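Long-range contacts in inactive Zymogen C11 Protease (Parabacteroides distasonis, PDB 6MZO), which is probably a cysteine peptidase of the clostripain (C11) family that cleaves proteins once activated, captured here as the inactive zymogen: residues Pro12-Ile17 with Asp107-Val112; Asp156-Asp161 with Gly176-Ile181. One frame throughout, in Å; residues are numbered along the deposited sequence.

Contact 1 of 2, residues Pro12-Ile17 with Asp107-Val112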
loop_
_atom_site.group_PDB
_atom_site.type_symbol
_atom_site.label_atom_id
_atom_site.label_comp_id
_atom_site.label_asym_id
_atom_site.label_seq_id
_atom_site.Cartn_x
_atom_site.Cartn_y
_atom_site.Cartn_z
ATOM N N PRO A 12 3.889 -21.539 9.622
ATOM C CA PRO A 12 2.688 -20.813 9.948
ATOM C C PRO A 12 2.384 -19.836 8.808
ATOM O O PRO A 12 1.219 -19.487 8.590
ATOM C CB PRO A 12 3.072 -20.057 11.242
ATOM C CG PRO A 12 3.976 -21.118 11.943
ATOM C CD PRO A 12 4.848 -21.551 10.756
ATOM N N ARG A 13 3.436 -19.379 8.116
ATOM C CA ARG A 13 3.201 -18.439 7.013
ATOM C C ARG A 13 4.355 -18.519 6.001
ATOM O O ARG A 13 5.529 -18.717 6.388
ATOM C CB ARG A 13 3.063 -16.996 7.507
ATOM C CG ARG A 13 2.687 -15.974 6.375
ATOM C CD ARG A 13 2.104 -14.639 6.950
ATOM N NE ARG A 13 0.959 -14.985 7.762
ATOM C CZ ARG A 13 0.972 -15.078 9.109
ATOM N NH1 ARG A 13 1.991 -14.603 9.816
ATOM N NH2 ARG A 13 -0.062 -15.675 9.707
ATOM N N THR A 14 4.036 -18.355 4.715
ATOM C CA THR A 14 5.048 -18.040 3.734
ATOM C C THR A 14 4.845 -16.603 3.266
ATOM O O THR A 14 3.736 -16.257 2.941
ATOM C CB THR A 14 4.940 -18.980 2.502
ATOM O OG1 THR A 14 5.414 -20.277 2.867
ATOM C CG2 THR A 14 5.710 -18.501 1.324
ATOM N N VAL A 15 5.866 -15.782 3.383
ATOM C CA VAL A 15 5.774 -14.377 2.902
ATOM C C VAL A 15 6.702 -14.170 1.689
ATOM O O VAL A 15 7.865 -14.591 1.666
ATOM C CB VAL A 15 6.203 -13.425 4.041
ATOM C CG1 VAL A 15 6.234 -11.939 3.526
ATOM C CG2 VAL A 15 5.232 -13.507 5.251
ATOM N N LEU A 16 6.150 -13.518 0.659
ATOM C CA LEU A 16 6.866 -13.080 -0.533
ATOM C C LEU A 16 7.007 -11.558 -0.445
ATOM O O LEU A 16 6.009 -10.859 -0.240
ATOM C CB LEU A 16 6.085 -13.455 -1.827
ATOM C CG LEU A 16 6.627 -12.715 -3.079
ATOM C CD1 LEU A 16 8.041 -13.255 -3.374
ATOM C CD2 LEU A 16 5.621 -13.015 -4.226
ATOM N N ILE A 17 8.267 -11.118 -0.537
ATOM C CA ILE A 17 8.545 -9.662 -0.681
ATOM C C ILE A 17 9.012 -9.463 -2.120
ATOM O O ILE A 17 10.051 -10.007 -2.548
ATOM C CB ILE A 17 9.601 -9.200 0.362
ATOM C CG1 ILE A 17 9.220 -9.610 1.798
ATOM C CG2 ILE A 17 9.828 -7.642 0.120
ATOM C CD1 ILE A 17 10.188 -8.993 2.893
ATOM N N ASP A 107 0.496 -22.535 6.288
ATOM C CA ASP A 107 -0.838 -22.412 6.868
ATOM C C ASP A 107 -1.514 -21.147 6.363
ATOM O O ASP A 107 -2.734 -20.993 6.448
ATOM C CB ASP A 107 -0.758 -22.375 8.395
ATOM C CG ASP A 107 -0.335 -23.733 9.001
ATOM O OD1 ASP A 107 -0.473 -24.741 8.309
ATOM O OD2 ASP A 107 0.146 -23.748 10.159
ATOM N N SER A 108 -0.686 -20.216 5.891
ATOM C CA SER A 108 -1.188 -18.884 5.427
ATOM C C SER A 108 -0.083 -18.189 4.599
ATOM O O SER A 108 1.077 -18.620 4.560
ATOM C CB SER A 108 -1.632 -18.007 6.614
ATOM O OG SER A 108 -0.452 -17.592 7.342
ATOM N N TYR A 109 -0.445 -17.062 3.963
ATOM C CA TYR A 109 0.523 -16.331 3.118
ATOM C C TYR A 109 0.480 -14.828 3.418
ATOM O O TYR A 109 -0.574 -14.302 3.831
ATOM C CB TYR A 109 0.219 -16.499 1.624
ATOM C CG TYR A 109 0.257 -17.989 1.338
ATOM C CD1 TYR A 109 1.449 -18.581 1.182
ATOM C CD2 TYR A 109 -0.892 -18.712 1.341
ATOM C CE1 TYR A 109 1.582 -19.996 0.978
ATOM C CE2 TYR A 109 -0.799 -20.136 1.175
ATOM C CZ TYR A 109 0.425 -20.717 0.968
ATOM O OH TYR A 109 0.500 -22.100 0.786
ATOM N N GLY A 110 1.612 -14.165 3.193
ATOM C CA GLY A 110 1.556 -12.690 3.196
ATOM C C GLY A 110 2.326 -12.149 2.012
ATOM O O GLY A 110 3.234 -12.810 1.471
ATOM N N LEU A 111 2.001 -10.887 1.623
ATOM C CA LEU A 111 2.589 -10.314 0.440
ATOM C C LEU A 111 3.081 -8.889 0.790
ATOM O O LEU A 111 2.274 -8.165 1.370
ATOM C CB LEU A 111 1.539 -10.279 -0.719
ATOM C CG LEU A 111 2.153 -9.702 -1.999
ATOM C CD1 LEU A 111 3.279 -10.522 -2.671
ATOM C CD2 LEU A 111 0.917 -9.577 -2.980
ATOM N N VAL A 112 4.347 -8.605 0.476
ATOM C CA VAL A 112 4.911 -7.214 0.585
ATOM C C VAL A 112 5.214 -6.808 -0.849
ATOM O O VAL A 112 5.922 -7.534 -1.568
ATOM C CB VAL A 112 6.170 -7.178 1.358
ATOM C CG1 VAL A 112 6.735 -5.759 1.389
ATOM C CG2 VAL A 112 5.913 -7.727 2.798
#

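Contact 2 of 2, residues Asp156-Asp161 with Gly176-Ile181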
loop_
_atom_site.group_PDB
_atom_site.type_symbol
_atom_site.label_atom_id
_atom_site.label_comp_id
_atom_site.label_asym_id
_atom_site.label_seq_id
_atom_site.Cartn_x
_atom_site.Cartn_y
_atom_site.Cartn_z
ATOM N N ASP A 156 -3.093 -13.198 4.280
ATOM C CA ASP A 156 -3.455 -12.631 5.607
ATOM C C ASP A 156 -3.235 -11.134 5.600
ATOM O O ASP A 156 -3.971 -10.396 6.311
ATOM C CB ASP A 156 -2.595 -13.272 6.713
ATOM C CG ASP A 156 -3.041 -14.691 7.046
ATOM O OD1 ASP A 156 -3.893 -15.273 6.356
ATOM O OD2 ASP A 156 -2.568 -15.258 8.044
ATOM N N PHE A 157 -2.191 -10.663 4.920
ATOM C CA PHE A 157 -2.005 -9.230 4.750
ATOM C C PHE A 157 -1.344 -8.913 3.421
ATOM O O PHE A 157 -0.631 -9.769 2.844
ATOM C CB PHE A 157 -1.130 -8.630 5.890
ATOM C CG PHE A 157 0.323 -9.137 5.893
ATOM C CD1 PHE A 157 1.319 -8.529 5.160
ATOM C CD2 PHE A 157 0.709 -10.281 6.643
ATOM C CE1 PHE A 157 2.625 -8.991 5.135
ATOM C CE2 PHE A 157 2.063 -10.742 6.601
ATOM C CZ PHE A 157 3.010 -10.116 5.870
ATOM N N ILE A 158 -1.620 -7.685 2.923
ATOM C CA ILE A 158 -0.750 -7.151 1.871
ATOM C C ILE A 158 -0.176 -5.881 2.445
ATOM O O ILE A 158 -0.947 -5.023 2.954
ATOM C CB ILE A 158 -1.480 -6.827 0.527
ATOM C CG1 ILE A 158 -2.070 -8.106 -0.094
ATOM C CG2 ILE A 158 -0.499 -6.112 -0.416
ATOM C CD1 ILE A 158 -3.119 -7.817 -1.271
ATOM N N LEU A 159 1.153 -5.787 2.423
ATOM C CA LEU A 159 1.870 -4.579 2.880
ATOM C C LEU A 159 2.315 -3.837 1.632
ATOM O O LEU A 159 3.113 -4.354 0.853
ATOM C CB LEU A 159 3.055 -4.997 3.747
ATOM C CG LEU A 159 3.875 -3.901 4.449
ATOM C CD1 LEU A 159 4.933 -4.576 5.376
ATOM C CD2 LEU A 159 4.631 -3.015 3.523
ATOM N N PHE A 160 1.734 -2.642 1.431
ATOM C CA PHE A 160 2.152 -1.830 0.262
ATOM C C PHE A 160 3.273 -0.902 0.672
ATOM O O PHE A 160 3.030 0.112 1.348
ATOM C CB PHE A 160 0.958 -1.016 -0.255
ATOM C CG PHE A 160 -0.094 -1.830 -0.960
ATOM C CD1 PHE A 160 0.164 -2.374 -2.214
ATOM C CD2 PHE A 160 -1.354 -2.004 -0.377
ATOM C CE1 PHE A 160 -0.798 -3.097 -2.875
ATOM C CE2 PHE A 160 -2.352 -2.745 -1.079
ATOM C CZ PHE A 160 -2.041 -3.265 -2.313
ATOM N N ASP A 161 4.498 -1.221 0.298
ATOM C CA ASP A 161 5.604 -0.320 0.566
ATOM C C ASP A 161 5.722 0.552 -0.665
ATOM O O ASP A 161 6.509 0.302 -1.576
ATOM C CB ASP A 161 6.898 -1.150 0.911
ATOM C CG ASP A 161 8.008 -0.248 1.451
ATOM O OD1 ASP A 161 7.999 0.993 1.208
ATOM O OD2 ASP A 161 8.964 -0.764 2.003
ATOM N N GLY A 176 -11.221 -8.393 -1.003
ATOM C CA GLY A 176 -11.477 -9.813 -1.186
ATOM C C GLY A 176 -10.257 -10.709 -1.162
ATOM O O GLY A 176 -10.448 -11.951 -0.958
ATOM N N CYS A 177 -9.037 -10.173 -1.336
ATOM C CA CYS A 177 -7.891 -11.071 -1.400
ATOM C C CYS A 177 -6.896 -10.912 -0.252
ATOM O O CYS A 177 -5.855 -11.587 -0.242
ATOM C CB CYS A 177 -7.163 -10.920 -2.721
ATOM S SG CYS A 177 -6.442 -9.302 -2.856
ATOM N N ALA A 178 -7.235 -10.089 0.713
ATOM C CA ALA A 178 -6.394 -9.878 1.866
ATOM C C ALA A 178 -7.192 -9.546 3.096
ATOM O O ALA A 178 -8.060 -8.767 3.050
ATOM C CB ALA A 178 -5.408 -8.777 1.596
ATOM N N ASP A 179 -6.855 -10.142 4.219
ATOM C CA ASP A 179 -7.581 -9.836 5.416
ATOM C C ASP A 179 -7.316 -8.432 5.944
ATOM O O ASP A 179 -8.171 -7.821 6.488
ATOM C CB ASP A 179 -7.314 -10.861 6.504
ATOM C CG ASP A 179 -7.827 -12.237 6.148
ATOM O OD1 ASP A 179 -8.826 -12.361 5.473
ATOM O OD2 ASP A 179 -7.196 -13.190 6.542
ATOM N N TYR A 180 -6.083 -7.972 5.775
ATOM C CA TYR A 180 -5.643 -6.666 6.206
ATOM C C TYR A 180 -4.774 -6.030 5.131
ATOM O O TYR A 180 -4.075 -6.701 4.460
ATOM C CB TYR A 180 -4.800 -6.775 7.493
ATOM C CG TYR A 180 -5.610 -7.236 8.648
ATOM C CD1 TYR A 180 -6.331 -6.360 9.375
ATOM C CD2 TYR A 180 -5.699 -8.551 8.954
ATOM C CE1 TYR A 180 -7.123 -6.787 10.407
ATOM C CE2 TYR A 180 -6.487 -8.996 9.977
ATOM C CZ TYR A 180 -7.202 -8.111 10.699
ATOM O OH TYR A 180 -7.988 -8.557 11.714
ATOM N N ILE A 181 -4.841 -4.716 5.041
ATOM C CA ILE A 181 -4.028 -3.960 4.127
ATOM C C ILE A 181 -3.234 -2.959 4.966
ATOM O O ILE A 181 -3.775 -2.279 5.737
ATOM C CB ILE A 181 -4.876 -3.154 3.124
ATOM C CG1 ILE A 181 -5.761 -4.058 2.291
ATOM C CG2 ILE A 181 -4.002 -2.354 2.210
ATOM C CD1 ILE A 181 -4.993 -4.982 1.433
#

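Contact 1 of 2, residues Pro12-Ile17 with Asp107-Val112
The Arg13 guanidinium and the Tyr109 ring are the flat groups where Pro12-Ile17 meets Asp107-Val112, on neighbouring parallel strands of the central clan CD alpha/beta sheet. Tyr109 O lies at the guanidinium edge, unbonded at 4.3 Å from Arg13 NE; Ser108 OG approaches obliquely and takes a weak, bent bond from Arg13 NH2 (3.1 Å, 122°). Arg13 runs out with CG anti to the backbone N (chi1 -175°) and then bends at chi3, which brings its head beside Ser108, where the carbonyls of Met202, Lys204 and Lys205 and the carboxylate of Asp156 also hold it. Ser108 OG donates to Pro12 O at 2.8 Å, in the carbonyl plane. The Tyr109 ring sets CD1 3.8 Å from Thr14 CB, with Thr14 O oblique to the ring, while its hydroxyl bonds to Ala106 N. On that same face Leu16 and Leu111 lie side by side, CD2 to CD1 3.8 Å, and Leu16 reaches helix 90-103. The other face carries Val15, Ile17 and Val112; Ile17 CG2 sits 3.8 Å from Val112 CG1. The backbone pairing ends in a nearly straight bond, Val112 N to Leu16 O, 2.9 Å and 173°.

Contact 2 of 2, residues Asp156-Asp161 with Gly176-Ile181
Ile158 and Ile181 sit beside each other on one face of the sheet, where Asp156-Asp161 and Gly176-Ile181 lie on the two parallel strands of a beta-alpha-beta crossover through helix 168-173. The Phe160 ring joins them from the same strand as Ile158: Ile158 CG2 lies over the centre of one ring face, 3.7 Å above the plane, while Ile181 CG2 comes in the ring plane against the CD2-CE2 edge, 3.7 Å from CE2. Phe174 adds an edge-to-face contact with this ring. Ile181 turns back at chi2 (-64°), bringing CD1 to 4.1 Å from Ile158 CB. Ile158 extends instead, and its CD1 packs against the residues that lead into the second strand, touching Ala178 CB at 3.8 Å and Cys177 SG at 4.0 Å.

At the start of the pairing, the carboxylates of Asp156 and Asp179 lie side by side, planes 29° apart, with OD1 of the first 3.9 Å from OD2 of the second. Their repulsion is probably eased by Arg13, salt-bridged to Asp156, and by His154, hydrogen-bonded to Asp179. Asp156 O meets the edge of the Tyr180 ring in its plane and takes a weak, bent bond from Tyr180 N. The firmer link comes next: Ile158 N donates to Tyr180 O at 3.1 Å, 158° at the hydrogen.

Contacts 1 and 2 occupy four successive strands of one sheet, 14-19, 109-115, 155-162 and 178-183, and their centres are about 10 Å apart. The pairing between them is direct: Tyr109 O lies 2.8 Å from Asp156 N and Leu111 O lies 2.8 Å from Leu159 N, both probable hydrogen bonds. Asp156 OD2 of contact 2 also reaches contact 1: it is salt-bridged to Arg13 NH2 and lies 3.2 Å from Ser108 OG, a weak contact at most. In clan CD peptidases the catalytic histidine and cysteine follow the C-terminal ends of two adjacent strands, probably 109-115 and 155-162 here; at that end Asp161 OD1 is hydrogen-bonded to His116 NE2.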